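Long-range contacts in prolyl-ACP dehydrogenase (PDB 4IRN), which oxidises a prolyl group tethered to an acyl carrier protein, using bound FAD, in the biosynthesis of the cyanotoxin anatoxin-a: residues S159-E164 and F203-T208; Y172-T177 and G189-V194; Y193-T198 and A244-L249; P228-S233 and E252-S257. One frame throughout, in Å; residues are numbered along the deposited sequence.

Interaction 1: S159-E164 and F203-T208; sequences SHAATE and FIIFAT. With FAD (flavin-adenine dinucleotide), chain I.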
# COMPACT_ATOMS: atom_id res chain seq x y z
N SER A 159 31.28 4.89 21.20
CA SER A 159 29.93 4.39 21.40
C SER A 159 29.06 5.51 21.93
O SER A 159 29.54 6.39 22.64
CB SER A 159 29.93 3.22 22.37
OG SER A 159 30.36 2.03 21.73
N HIS A 160 27.78 5.47 21.55
CA HIS A 160 26.77 6.42 21.96
C HIS A 160 25.76 5.62 22.79
O HIS A 160 25.08 4.75 22.25
CB HIS A 160 26.13 7.07 20.71
CG HIS A 160 24.96 7.98 20.98
ND1 HIS A 160 23.66 7.48 20.99
CD2 HIS A 160 24.93 9.30 21.24
CE1 HIS A 160 22.89 8.52 21.24
NE2 HIS A 160 23.60 9.63 21.40
N ALA A 161 25.76 5.83 24.13
CA ALA A 161 24.85 5.13 25.05
C ALA A 161 23.84 6.09 25.65
O ALA A 161 24.16 6.86 26.57
CB ALA A 161 25.64 4.42 26.13
N ALA A 162 22.61 6.07 25.08
CA ALA A 162 21.50 6.93 25.49
C ALA A 162 20.28 6.13 25.88
O ALA A 162 19.71 6.41 26.92
CB ALA A 162 21.17 7.91 24.39
N THR A 163 19.88 5.14 25.05
CA THR A 163 18.69 4.30 25.29
C THR A 163 18.78 3.44 26.56
O THR A 163 19.88 3.03 26.93
CB THR A 163 18.35 3.47 24.03
OG1 THR A 163 17.04 2.94 24.15
CG2 THR A 163 19.31 2.33 23.82
N GLU A 164 17.64 3.16 27.20
CA GLU A 164 17.47 2.36 28.43
C GLU A 164 16.22 1.45 28.33
O GLU A 164 15.33 1.76 27.55
CB GLU A 164 17.32 3.28 29.65
CG GLU A 164 18.48 4.22 29.88
CD GLU A 164 18.38 5.07 31.13
OE1 GLU A 164 19.22 5.99 31.28
OE2 GLU A 164 17.50 4.81 31.98
N PHE A 203 33.14 6.36 25.52
CA PHE A 203 31.70 6.22 25.64
C PHE A 203 31.02 7.57 25.81
O PHE A 203 31.36 8.32 26.73
CB PHE A 203 31.35 5.28 26.80
CG PHE A 203 31.72 3.83 26.55
CD1 PHE A 203 32.99 3.36 26.85
CD2 PHE A 203 30.78 2.93 26.05
CE1 PHE A 203 33.33 2.02 26.62
CE2 PHE A 203 31.12 1.59 25.82
CZ PHE A 203 32.39 1.14 26.11
N ILE A 204 30.07 7.89 24.92
CA ILE A 204 29.27 9.12 24.98
C ILE A 204 27.98 8.72 25.72
O ILE A 204 27.12 8.04 25.16
CB ILE A 204 29.03 9.76 23.58
CG1 ILE A 204 30.34 9.98 22.77
CG2 ILE A 204 28.17 11.03 23.65
CD1 ILE A 204 31.44 10.87 23.40
N ILE A 205 27.87 9.11 26.99
CA ILE A 205 26.77 8.73 27.87
C ILE A 205 25.82 9.87 28.22
O ILE A 205 26.26 10.93 28.65
CB ILE A 205 27.31 7.97 29.11
CG1 ILE A 205 28.31 6.86 28.67
CG2 ILE A 205 26.20 7.48 30.03
CD1 ILE A 205 28.44 5.62 29.47
N PHE A 206 24.52 9.61 28.06
CA PHE A 206 23.43 10.54 28.37
C PHE A 206 22.85 10.19 29.72
O PHE A 206 22.28 9.12 29.89
CB PHE A 206 22.38 10.56 27.24
CG PHE A 206 22.90 11.29 26.01
CD1 PHE A 206 23.65 10.62 25.04
CD2 PHE A 206 22.65 12.64 25.84
CE1 PHE A 206 24.16 11.32 23.93
CE2 PHE A 206 23.14 13.33 24.72
CZ PHE A 206 23.89 12.66 23.78
N ALA A 207 23.05 11.07 30.71
CA ALA A 207 22.60 10.88 32.09
C ALA A 207 21.82 12.11 32.61
O ALA A 207 21.66 13.08 31.88
CB ALA A 207 23.81 10.60 32.99
N THR A 208 21.33 12.04 33.87
CA THR A 208 20.59 13.14 34.50
C THR A 208 21.19 13.56 35.84
O THR A 208 21.54 12.70 36.65
CB THR A 208 19.06 12.87 34.51
OG1 THR A 208 18.36 14.03 34.96
CG2 THR A 208 18.66 11.65 35.34
PA FAD I . 9.99 1.26 22.34
O1A FAD I . 10.57 2.62 22.39
O2A FAD I . 9.87 0.38 23.57
O5B FAD I . 8.51 1.33 21.81
C5B FAD I . 7.77 0.12 21.55
C4B FAD I . 6.96 0.33 20.30
O4B FAD I . 5.93 1.29 20.56
C3B FAD I . 7.75 0.79 19.08
O3B FAD I . 7.64 -0.17 18.05
C2B FAD I . 7.15 2.16 18.69
O2B FAD I . 6.72 2.13 17.34
C1B FAD I . 5.91 2.31 19.58
N9A FAD I . 5.81 3.61 20.24
C8A FAD I . 6.48 4.01 21.37
N7A FAD I . 6.24 5.25 21.72
C5A FAD I . 5.35 5.70 20.76
C6A FAD I . 4.71 6.95 20.56
N6A FAD I . 4.88 8.01 21.36
N1A FAD I . 3.89 7.07 19.49
C2A FAD I . 3.71 6.01 18.70
N3A FAD I . 4.25 4.79 18.80
C4A FAD I . 5.07 4.69 19.85
N1 FAD I . 20.50 3.30 21.29
C2 FAD I . 21.55 4.02 21.81
O2 FAD I . 21.37 4.86 22.69
N3 FAD I . 22.85 3.78 21.36
C4 FAD I . 23.21 2.86 20.41
O4 FAD I . 24.39 2.74 20.09
C4X FAD I . 22.09 2.09 19.86
N5 FAD I . 22.36 1.16 18.97
C5X FAD I . 21.29 0.39 18.50
C6 FAD I . 21.56 -0.60 17.54
C7 FAD I . 20.55 -1.39 17.02
C7M FAD I . 20.86 -2.38 15.93
C8 FAD I . 19.22 -1.21 17.48
C8M FAD I . 18.08 -2.03 16.94
C9 FAD I . 18.96 -0.24 18.44
C9A FAD I . 19.96 0.57 18.95
N10 FAD I . 19.72 1.59 19.92
C10 FAD I . 20.75 2.37 20.38
C1' FAD I . 18.36 1.72 20.49
C2' FAD I . 17.38 2.18 19.41
O2' FAD I . 17.51 3.57 19.15
C3' FAD I . 15.95 1.79 19.78
O3' FAD I . 15.48 0.81 18.86
C4' FAD I . 14.97 2.96 19.84
O4' FAD I . 15.41 3.92 20.80
C5' FAD I . 13.54 2.52 20.07
O5' FAD I . 13.39 1.97 21.39
P FAD I . 12.66 0.55 21.59
O1P FAD I . 13.03 -0.41 20.52
O2P FAD I . 13.08 0.34 23.02
O3P FAD I . 11.07 0.49 21.41
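Ser159 to Ala161 and Phe203 to Phe206 pair as parallel strands, their short axes 4.7 Å apart at closest approach and 13° from parallel. Backbone bonds fix the register: Ile204 N donates to Ser159 O (2.8 Å), Ala161 N to Ile204 O (2.8 Å) and Phe206 N to Ala161 O (3.1 Å). Ile204 thus uses both its N-H and its carbonyl to bracket His160, the alternation expected of a parallel ladder.

His160 and Ile204 project to one face of the sheet, while Ser159, Ala161, Phe203 and Ile205 project to the other. On the His160 face the imidazole lies with its NE2 near CE1 of the Phe206 ring; the ring planes are inclined at 59° and the centroids lie 5.1 Å apart, so the pair is neither stacked nor edge-to-face. With CG anti to the backbone N (chi1 174°), the ring end swings toward strand 202-208, bringing NE2 to Phe206 CE1. Ala162 CB adds a methyl contact with Phe206 CD1, and on the opposite face Ser159 CB comes obliquely to the Phe203 ring.

The other edge of strand 158-161 faces the flavin. His160 O accepts from FAD N3 (2.6 Å), and FAD O2 is gripped twice, by Ala162 N (3.0 Å) and Thr163 N (2.8 Å), which may draw electron density toward that carbonyl.

Further out, Ser159 OG bonds to Thr195 O, and Phe272 of helix 268-282 meets the Phe206 ring edge-to-face. A backbone edge reading the flavin pyrimidine in this way belongs to the middle beta domain of the acyl-CoA dehydrogenase fold.

Interaction 2: Y172-T177 and G189-V194; sequences YSLKTT and GYKHYV. With FAD (flavin-adenine dinucleotide), chain I.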
# COMPACT_ATOMS: atom_id res chain seq x y z
N TYR A 172 13.54 11.18 27.16
CA TYR A 172 13.55 12.19 28.22
C TYR A 172 13.43 11.57 29.61
O TYR A 172 13.95 12.12 30.58
CB TYR A 172 12.42 13.22 27.99
CG TYR A 172 12.31 13.70 26.56
CD1 TYR A 172 13.35 14.39 25.96
CD2 TYR A 172 11.19 13.41 25.79
CE1 TYR A 172 13.25 14.84 24.64
CE2 TYR A 172 11.08 13.85 24.47
CZ TYR A 172 12.12 14.57 23.90
OH TYR A 172 12.03 15.01 22.60
N SER A 173 12.78 10.40 29.69
CA SER A 173 12.54 9.65 30.92
C SER A 173 13.73 8.75 31.32
O SER A 173 13.51 7.68 31.91
CB SER A 173 11.25 8.85 30.81
OG SER A 173 10.12 9.69 31.00
N LEU A 174 14.98 9.20 31.04
CA LEU A 174 16.23 8.51 31.40
C LEU A 174 16.33 8.37 32.91
O LEU A 174 16.05 9.34 33.64
CB LEU A 174 17.48 9.31 30.94
CG LEU A 174 17.78 9.42 29.47
CD1 LEU A 174 18.97 10.31 29.23
CD2 LEU A 174 18.00 8.07 28.87
N LYS A 175 16.77 7.21 33.37
CA LYS A 175 16.96 6.96 34.79
C LYS A 175 18.43 7.03 35.22
O LYS A 175 18.68 7.23 36.40
CB LYS A 175 16.27 5.66 35.24
CG LYS A 175 14.73 5.64 35.07
CD LYS A 175 13.96 6.68 35.95
CE LYS A 175 12.52 6.91 35.54
NZ LYS A 175 12.16 8.36 35.47
N THR A 176 19.40 6.90 34.28
CA THR A 176 20.85 6.98 34.55
C THR A 176 21.17 8.31 35.22
O THR A 176 21.05 9.37 34.59
CB THR A 176 21.71 6.67 33.29
OG1 THR A 176 21.40 5.35 32.83
CG2 THR A 176 23.20 6.75 33.57
N THR A 177 21.51 8.26 36.51
CA THR A 177 21.81 9.44 37.31
C THR A 177 23.29 9.75 37.36
O THR A 177 24.11 8.84 37.32
CB THR A 177 21.20 9.36 38.72
OG1 THR A 177 21.60 8.14 39.36
CG2 THR A 177 19.70 9.51 38.71
N GLY A 189 23.44 3.53 36.45
CA GLY A 189 22.36 3.23 35.50
C GLY A 189 22.61 2.04 34.61
O GLY A 189 23.63 1.34 34.73
N TYR A 190 21.67 1.78 33.70
CA TYR A 190 21.75 0.67 32.76
C TYR A 190 21.32 1.13 31.38
O TYR A 190 20.28 1.77 31.23
CB TYR A 190 20.93 -0.54 33.26
CG TYR A 190 20.60 -1.62 32.26
CD1 TYR A 190 21.60 -2.39 31.66
CD2 TYR A 190 19.29 -1.97 32.00
CE1 TYR A 190 21.30 -3.43 30.78
CE2 TYR A 190 18.97 -3.04 31.16
CZ TYR A 190 19.98 -3.76 30.55
OH TYR A 190 19.65 -4.79 29.70
N LYS A 191 22.18 0.87 30.38
CA LYS A 191 21.92 1.25 29.00
C LYS A 191 21.89 -0.01 28.15
O LYS A 191 22.91 -0.72 28.09
CB LYS A 191 22.99 2.21 28.44
CG LYS A 191 23.17 3.53 29.18
CD LYS A 191 22.11 4.54 28.86
CE LYS A 191 22.33 5.87 29.55
NZ LYS A 191 21.19 6.79 29.29
N HIS A 192 20.74 -0.30 27.54
CA HIS A 192 20.68 -1.42 26.63
C HIS A 192 20.96 -0.92 25.22
O HIS A 192 20.87 0.28 24.99
CB HIS A 192 19.39 -2.25 26.80
CG HIS A 192 18.08 -1.64 26.37
ND1 HIS A 192 18.02 -0.38 25.80
CD2 HIS A 192 16.83 -2.15 26.41
CE1 HIS A 192 16.74 -0.18 25.51
NE2 HIS A 192 15.98 -1.21 25.87
N TYR A 193 21.39 -1.81 24.31
CA TYR A 193 21.77 -1.48 22.92
C TYR A 193 22.86 -0.39 22.84
O TYR A 193 22.53 0.80 22.75
CB TYR A 193 20.57 -1.15 22.00
CG TYR A 193 19.38 -2.06 22.17
CD1 TYR A 193 19.45 -3.40 21.79
CD2 TYR A 193 18.17 -1.59 22.68
CE1 TYR A 193 18.36 -4.26 21.95
CE2 TYR A 193 17.07 -2.43 22.83
CZ TYR A 193 17.17 -3.76 22.46
OH TYR A 193 16.08 -4.59 22.62
N VAL A 194 24.14 -0.78 22.88
CA VAL A 194 25.25 0.17 22.79
C VAL A 194 26.16 -0.27 21.64
O VAL A 194 27.07 -1.07 21.84
CB VAL A 194 26.01 0.36 24.15
CG1 VAL A 194 27.08 1.44 24.04
CG2 VAL A 194 25.05 0.68 25.30
PA FAD I . 9.99 1.26 22.34
O1A FAD I . 10.57 2.62 22.39
O2A FAD I . 9.87 0.38 23.57
O5B FAD I . 8.51 1.33 21.81
C5B FAD I . 7.77 0.12 21.55
C4B FAD I . 6.96 0.33 20.30
O4B FAD I . 5.93 1.29 20.56
C3B FAD I . 7.75 0.79 19.08
O3B FAD I . 7.64 -0.17 18.05
C2B FAD I . 7.15 2.16 18.69
O2B FAD I . 6.72 2.13 17.34
C1B FAD I . 5.91 2.31 19.58
N9A FAD I . 5.81 3.61 20.24
C8A FAD I . 6.48 4.01 21.37
N7A FAD I . 6.24 5.25 21.72
C5A FAD I . 5.35 5.70 20.76
C6A FAD I . 4.71 6.95 20.56
N6A FAD I . 4.88 8.01 21.36
N1A FAD I . 3.89 7.07 19.49
C2A FAD I . 3.71 6.01 18.70
N3A FAD I . 4.25 4.79 18.80
C4A FAD I . 5.07 4.69 19.85
N1 FAD I . 20.50 3.30 21.29
C2 FAD I . 21.55 4.02 21.81
O2 FAD I . 21.37 4.86 22.69
N3 FAD I . 22.85 3.78 21.36
C4 FAD I . 23.21 2.86 20.41
O4 FAD I . 24.39 2.74 20.09
C4X FAD I . 22.09 2.09 19.86
N5 FAD I . 22.36 1.16 18.97
C5X FAD I . 21.29 0.39 18.50
C6 FAD I . 21.56 -0.60 17.54
C7 FAD I . 20.55 -1.39 17.02
C7M FAD I . 20.86 -2.38 15.93
C8 FAD I . 19.22 -1.21 17.48
C8M FAD I . 18.08 -2.03 16.94
C9 FAD I . 18.96 -0.24 18.44
C9A FAD I . 19.96 0.57 18.95
N10 FAD I . 19.72 1.59 19.92
C10 FAD I . 20.75 2.37 20.38
C1' FAD I . 18.36 1.72 20.49
C2' FAD I . 17.38 2.18 19.41
O2' FAD I . 17.51 3.57 19.15
C3' FAD I . 15.95 1.79 19.78
O3' FAD I . 15.48 0.81 18.86
C4' FAD I . 14.97 2.96 19.84
O4' FAD I . 15.41 3.92 20.80
C5' FAD I . 13.54 2.52 20.07
O5' FAD I . 13.39 1.97 21.39
P FAD I . 12.66 0.55 21.59
O1P FAD I . 13.03 -0.41 20.52
O2P FAD I . 13.08 0.34 23.02
O3P FAD I . 11.07 0.49 21.41
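Leu174 packs on Lys191, and Thr176 on Lys191 and Gly189, where the chain enters the beta hairpin formed by strands 177-181 and 184-191 of the middle beta domain. Across the two segments the interaction is van der Waals contact throughout, without a hydrogen bond. Thr176 OG1 lies 3.4 Å from Lys191 CE and 3.5 Å from Gly189 CA, its CB pointing toward the strand. Leu174 crosses the lysine at about a right angle, with CD2 3.5 Å from Lys191 NZ. The lysine bends at its second torsion (chi2 -78°) and is extended beyond, which delivers the ammonium between the two loop side chains.

Polar bonding goes to third parties. Lys191 NZ bonds to Phe206 O and Ala162 O and forms a salt bridge with Glu164 OE1. The same carboxylate oxygen bonds to Thr176 OG1, so Glu164 ties the loop to the lysine, and the buried ammonium probably keeps its charge in this setting.

Cofactor contacts come from the end of segment 189-194. Tyr193 CB approaches FAD N10 at 3.5 Å, while Tyr193 CE2 stands 3.4 Å above the plane of the His192 ring, over its centre.

Interaction 3: Y193-T198 and A244-L249; sequences YVTNGT and AEVPEL. With FAD (flavin-adenine dinucleotide), chain I.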
# COMPACT_ATOMS: atom_id res chain seq x y z
N TYR A 193 21.39 -1.81 24.31
CA TYR A 193 21.77 -1.48 22.92
C TYR A 193 22.86 -0.39 22.84
O TYR A 193 22.53 0.80 22.75
CB TYR A 193 20.57 -1.15 22.00
CG TYR A 193 19.38 -2.06 22.17
CD1 TYR A 193 19.45 -3.40 21.79
CD2 TYR A 193 18.17 -1.59 22.68
CE1 TYR A 193 18.36 -4.26 21.95
CE2 TYR A 193 17.07 -2.43 22.83
CZ TYR A 193 17.17 -3.76 22.46
OH TYR A 193 16.08 -4.59 22.62
N VAL A 194 24.14 -0.78 22.88
CA VAL A 194 25.25 0.17 22.79
C VAL A 194 26.16 -0.27 21.64
O VAL A 194 27.07 -1.07 21.84
CB VAL A 194 26.01 0.36 24.15
CG1 VAL A 194 27.08 1.44 24.04
CG2 VAL A 194 25.05 0.68 25.30
N THR A 195 25.90 0.24 20.41
CA THR A 195 26.68 -0.09 19.21
C THR A 195 28.16 0.20 19.46
O THR A 195 28.49 1.27 19.97
CB THR A 195 26.12 0.61 17.96
OG1 THR A 195 24.74 0.28 17.81
CG2 THR A 195 26.86 0.23 16.69
N ASN A 196 29.04 -0.79 19.16
CA ASN A 196 30.50 -0.74 19.32
C ASN A 196 31.02 -0.88 20.77
O ASN A 196 32.23 -0.86 20.98
CB ASN A 196 31.13 0.49 18.61
CG ASN A 196 30.81 0.61 17.14
OD1 ASN A 196 30.74 -0.39 16.40
ND2 ASN A 196 30.63 1.84 16.66
N GLY A 197 30.10 -1.03 21.73
CA GLY A 197 30.39 -1.14 23.16
C GLY A 197 31.54 -2.05 23.55
O GLY A 197 32.42 -1.64 24.31
N THR A 198 31.56 -3.29 23.01
CA THR A 198 32.59 -4.29 23.29
C THR A 198 33.99 -3.97 22.71
O THR A 198 34.97 -4.62 23.08
CB THR A 198 32.10 -5.70 22.91
OG1 THR A 198 31.34 -5.65 21.71
CG2 THR A 198 31.27 -6.34 24.02
N ALA A 244 28.30 -6.11 13.40
CA ALA A 244 28.36 -4.92 14.26
C ALA A 244 28.05 -5.38 15.68
O ALA A 244 27.05 -6.05 15.90
CB ALA A 244 27.35 -3.88 13.80
N GLU A 245 28.95 -5.06 16.62
CA GLU A 245 28.82 -5.47 18.02
C GLU A 245 27.90 -4.56 18.84
O GLU A 245 28.18 -3.37 19.00
CB GLU A 245 30.20 -5.64 18.65
CG GLU A 245 30.88 -6.93 18.23
CD GLU A 245 32.30 -7.17 18.71
OE1 GLU A 245 32.77 -6.44 19.62
OE2 GLU A 245 32.95 -8.09 18.17
N VAL A 246 26.77 -5.12 19.31
CA VAL A 246 25.78 -4.38 20.10
C VAL A 246 25.50 -5.05 21.48
O VAL A 246 24.51 -5.79 21.63
CB VAL A 246 24.49 -4.02 19.30
CG1 VAL A 246 23.58 -3.09 20.10
CG2 VAL A 246 24.82 -3.40 17.95
N PRO A 247 26.35 -4.78 22.50
CA PRO A 247 26.10 -5.34 23.84
C PRO A 247 25.25 -4.41 24.72
O PRO A 247 24.78 -3.36 24.27
CB PRO A 247 27.51 -5.48 24.39
CG PRO A 247 28.24 -4.29 23.82
CD PRO A 247 27.59 -3.97 22.49
N GLU A 248 25.08 -4.78 25.99
CA GLU A 248 24.42 -3.93 26.99
C GLU A 248 25.52 -3.28 27.80
O GLU A 248 26.64 -3.77 27.81
CB GLU A 248 23.58 -4.76 27.95
CG GLU A 248 22.23 -5.22 27.44
CD GLU A 248 21.62 -6.30 28.30
OE1 GLU A 248 22.03 -6.46 29.47
OE2 GLU A 248 20.67 -6.95 27.83
N LEU A 249 25.18 -2.23 28.53
CA LEU A 249 26.08 -1.50 29.41
C LEU A 249 25.44 -1.25 30.78
O LEU A 249 24.24 -0.95 30.86
CB LEU A 249 26.52 -0.18 28.75
CG LEU A 249 27.46 0.74 29.52
CD1 LEU A 249 28.84 0.10 29.69
CD2 LEU A 249 27.60 2.06 28.82
PA FAD I . 9.99 1.26 22.34
O1A FAD I . 10.57 2.62 22.39
O2A FAD I . 9.87 0.38 23.57
O5B FAD I . 8.51 1.33 21.81
C5B FAD I . 7.77 0.12 21.55
C4B FAD I . 6.96 0.33 20.30
O4B FAD I . 5.93 1.29 20.56
C3B FAD I . 7.75 0.79 19.08
O3B FAD I . 7.64 -0.17 18.05
C2B FAD I . 7.15 2.16 18.69
O2B FAD I . 6.72 2.13 17.34
C1B FAD I . 5.91 2.31 19.58
N9A FAD I . 5.81 3.61 20.24
C8A FAD I . 6.48 4.01 21.37
N7A FAD I . 6.24 5.25 21.72
C5A FAD I . 5.35 5.70 20.76
C6A FAD I . 4.71 6.95 20.56
N6A FAD I . 4.88 8.01 21.36
N1A FAD I . 3.89 7.07 19.49
C2A FAD I . 3.71 6.01 18.70
N3A FAD I . 4.25 4.79 18.80
C4A FAD I . 5.07 4.69 19.85
N1 FAD I . 20.50 3.30 21.29
C2 FAD I . 21.55 4.02 21.81
O2 FAD I . 21.37 4.86 22.69
N3 FAD I . 22.85 3.78 21.36
C4 FAD I . 23.21 2.86 20.41
O4 FAD I . 24.39 2.74 20.09
C4X FAD I . 22.09 2.09 19.86
N5 FAD I . 22.36 1.16 18.97
C5X FAD I . 21.29 0.39 18.50
C6 FAD I . 21.56 -0.60 17.54
C7 FAD I . 20.55 -1.39 17.02
C7M FAD I . 20.86 -2.38 15.93
C8 FAD I . 19.22 -1.21 17.48
C8M FAD I . 18.08 -2.03 16.94
C9 FAD I . 18.96 -0.24 18.44
C9A FAD I . 19.96 0.57 18.95
N10 FAD I . 19.72 1.59 19.92
C10 FAD I . 20.75 2.37 20.38
C1' FAD I . 18.36 1.72 20.49
C2' FAD I . 17.38 2.18 19.41
O2' FAD I . 17.51 3.57 19.15
C3' FAD I . 15.95 1.79 19.78
O3' FAD I . 15.48 0.81 18.86
C4' FAD I . 14.97 2.96 19.84
O4' FAD I . 15.41 3.92 20.80
C5' FAD I . 13.54 2.52 20.07
O5' FAD I . 13.39 1.97 21.39
P FAD I . 12.66 0.55 21.59
O1P FAD I . 13.03 -0.41 20.52
O2P FAD I . 13.08 0.34 23.02
O3P FAD I . 11.07 0.49 21.41
O HOH W 1 30.68 -2.96 16.31
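Glu245 crosses Thr198 at about a right angle, and its CB, CG, CD and OE1 all come near the hydroxyl. Its CB lies 3.3 Å from Thr198 OG1; with CG anti to the carbonyl carbon (chi1 -77°) and the chain extended beyond, CG and CD pass the same hydroxyl at a slightly greater distance. At the tip, Glu245 OE1 accepts from Thr198 OG1 at 2.7 Å, on the anti side and 32° out of the carboxylate plane.

Backbone bonds hold the two loops beside this pair. Asn196 N donates to Glu245 O (2.7 Å) and Val194 N to Pro247 O (3.0 Å). A water bridges Asn196 OD1 and Glu245 N. Both donors belong to the type II turn from Val194 to Gly197, which Gly197 N closes onto Val194 O, with Asn196 at its third position in the positive-phi conformation (75°). Pro247 CG packs on Thr198 CG2 (3.7 Å).

The turn presents Thr195 to the flavin: its N donates to FAD O4 (2.9 Å) and its OG1 to FAD N5 (2.8 Å), while Val246 CG2 backs the hydroxyl. Asn196 ND2 bonds to Ala123 O of helix 118-138, Phe122 and Ala126 of that helix touch Thr195, Val194 rests on strand 158-161, and Pro247 and Leu249 lie against strand 230-232.

Interaction 4: P228-S233 and E252-S257; sequences PGLILS and ENCEVS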
# COMPACT_ATOMS: atom_id res chain seq x y z
N PRO A 228 36.72 2.12 36.29
CA PRO A 228 36.04 1.28 37.29
C PRO A 228 34.57 1.66 37.43
O PRO A 228 34.24 2.83 37.65
CB PRO A 228 36.86 1.52 38.56
CG PRO A 228 38.17 2.00 38.09
CD PRO A 228 37.88 2.81 36.88
N GLY A 229 33.71 0.68 37.19
CA GLY A 229 32.26 0.83 37.25
C GLY A 229 31.54 0.66 35.92
O GLY A 229 30.31 0.59 35.90
N LEU A 230 32.30 0.60 34.82
CA LEU A 230 31.81 0.45 33.46
C LEU A 230 31.79 -1.05 33.08
O LEU A 230 32.83 -1.62 32.75
CB LEU A 230 32.71 1.28 32.53
CG LEU A 230 32.29 1.49 31.09
CD1 LEU A 230 31.28 2.62 30.97
CD2 LEU A 230 33.49 1.84 30.24
N ILE A 231 30.60 -1.68 33.16
CA ILE A 231 30.38 -3.11 32.90
C ILE A 231 29.66 -3.37 31.58
O ILE A 231 28.55 -2.87 31.36
CB ILE A 231 29.67 -3.77 34.11
CG1 ILE A 231 30.54 -3.63 35.39
CG2 ILE A 231 29.31 -5.24 33.82
CD1 ILE A 231 29.82 -3.67 36.67
N LEU A 232 30.28 -4.19 30.72
CA LEU A 232 29.74 -4.57 29.42
C LEU A 232 29.38 -6.05 29.34
O LEU A 232 30.07 -6.89 29.93
CB LEU A 232 30.73 -4.23 28.30
CG LEU A 232 30.84 -2.75 27.94
CD1 LEU A 232 32.26 -2.39 27.63
CD2 LEU A 232 29.92 -2.41 26.78
N SER A 233 28.29 -6.36 28.63
CA SER A 233 27.82 -7.72 28.42
C SER A 233 28.43 -8.25 27.12
O SER A 233 29.17 -7.52 26.44
CB SER A 233 26.29 -7.74 28.34
OG SER A 233 25.82 -7.33 27.06
N GLU A 252 28.10 1.18 37.52
CA GLU A 252 28.06 0.99 38.96
C GLU A 252 29.06 1.90 39.65
O GLU A 252 30.23 1.54 39.76
CB GLU A 252 28.24 -0.51 39.32
CG GLU A 252 26.93 -1.23 39.64
CD GLU A 252 26.13 -0.68 40.81
OE1 GLU A 252 26.66 -0.66 41.94
OE2 GLU A 252 24.95 -0.30 40.60
N ASN A 253 28.61 3.09 40.07
CA ASN A 253 29.42 4.14 40.73
C ASN A 253 30.65 4.52 39.88
O ASN A 253 31.77 4.62 40.37
CB ASN A 253 29.80 3.78 42.18
CG ASN A 253 28.60 3.59 43.06
OD1 ASN A 253 27.92 4.55 43.45
ND2 ASN A 253 28.32 2.34 43.41
N CYS A 254 30.39 4.72 38.59
CA CYS A 254 31.37 5.09 37.59
C CYS A 254 31.75 6.57 37.78
O CYS A 254 30.91 7.45 37.61
CB CYS A 254 30.80 4.82 36.20
SG CYS A 254 32.05 4.56 34.93
N GLU A 255 33.01 6.82 38.19
CA GLU A 255 33.52 8.18 38.41
C GLU A 255 34.07 8.81 37.14
O GLU A 255 34.85 8.18 36.42
CB GLU A 255 34.59 8.21 39.52
CG GLU A 255 34.01 8.19 40.92
CD GLU A 255 35.01 8.38 42.04
OE1 GLU A 255 36.23 8.26 41.80
OE2 GLU A 255 34.55 8.60 43.19
N VAL A 256 33.69 10.07 36.90
CA VAL A 256 34.14 10.87 35.76
C VAL A 256 34.37 12.33 36.17
O VAL A 256 33.59 12.90 36.93
CB VAL A 256 33.20 10.70 34.51
CG1 VAL A 256 31.82 11.31 34.73
CG2 VAL A 256 33.85 11.24 33.25
N SER A 257 35.48 12.92 35.69
CA SER A 257 35.84 14.31 35.97
C SER A 257 34.87 15.28 35.30
O SER A 257 34.31 14.96 34.24
CB SER A 257 37.26 14.58 35.48
OG SER A 257 37.66 15.92 35.68
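The peptide plane joining Gly229 to Leu230 meets Cys254 on one face and Glu252 at its oxygen edge. Cys254 SG stands over the C-N bond, 4.1 Å from Gly229 C and 4.0 Å from Leu230 N. Its place follows from the first torsion, which sets the sulfur roughly opposite its own backbone N (chi1 -155°). At the edge, Glu252 N donates to Gly229 O over 2.8 Å, in the carbonyl plane and on a lone pair; the bond is nearly straight at the hydrogen (169°).

Beyond this bond the contacts are looser. Leu230 CB lies 4.1 Å from the same sulfur, Cys254 SG, Pro228 O comes 3.7 Å from Cys254 CA, and Ile231 CD1 reaches the CB of Glu252. The backbones approach closely at Gly229, whose CA is 4.4 Å from that of Cys254.

The chain turns a corner at Glu252 and Asn253, where Asn253 and Cys254 form a G1 beta bulge opposite Leu187. Cys254 also packs on Ile223 of strand 218-224. The Glu252 carboxylate turns from Gly229, and Glu255 forms its salt bridge with Lys184. No charge pair spans the contact: one main-chain bond at Gly229, just before strand 230-232, and weak packing, mostly round the Cys254 sulfur, hold the two segments, while the strand itself pairs through Ile231 with Arg250.

Overall arrangement
All four contacts belong to the middle beta domain, yet they differ in depth and bonding. Interactions 1, 2 and 3 are buried and all touch FAD, interaction 2 only through its end residues, whereas interaction 4 lies at the surface, away from the annotated sites. Interaction 1 is a regular strand pair in the mixed sheet; interactions 2 and 4 bear on strands 184-191 and 249-257, neighbours in the antiparallel sheet. Interaction 3 joins loops, sharing Tyr193 and Val194 with interaction 2. Backbone ladder bonds dominate interaction 1, apolar contact flanked by buried charge interaction 2, and mixed backbone, side-chain and water bonds interaction 3; interaction 4 rests on a single backbone bond with sulfur packing.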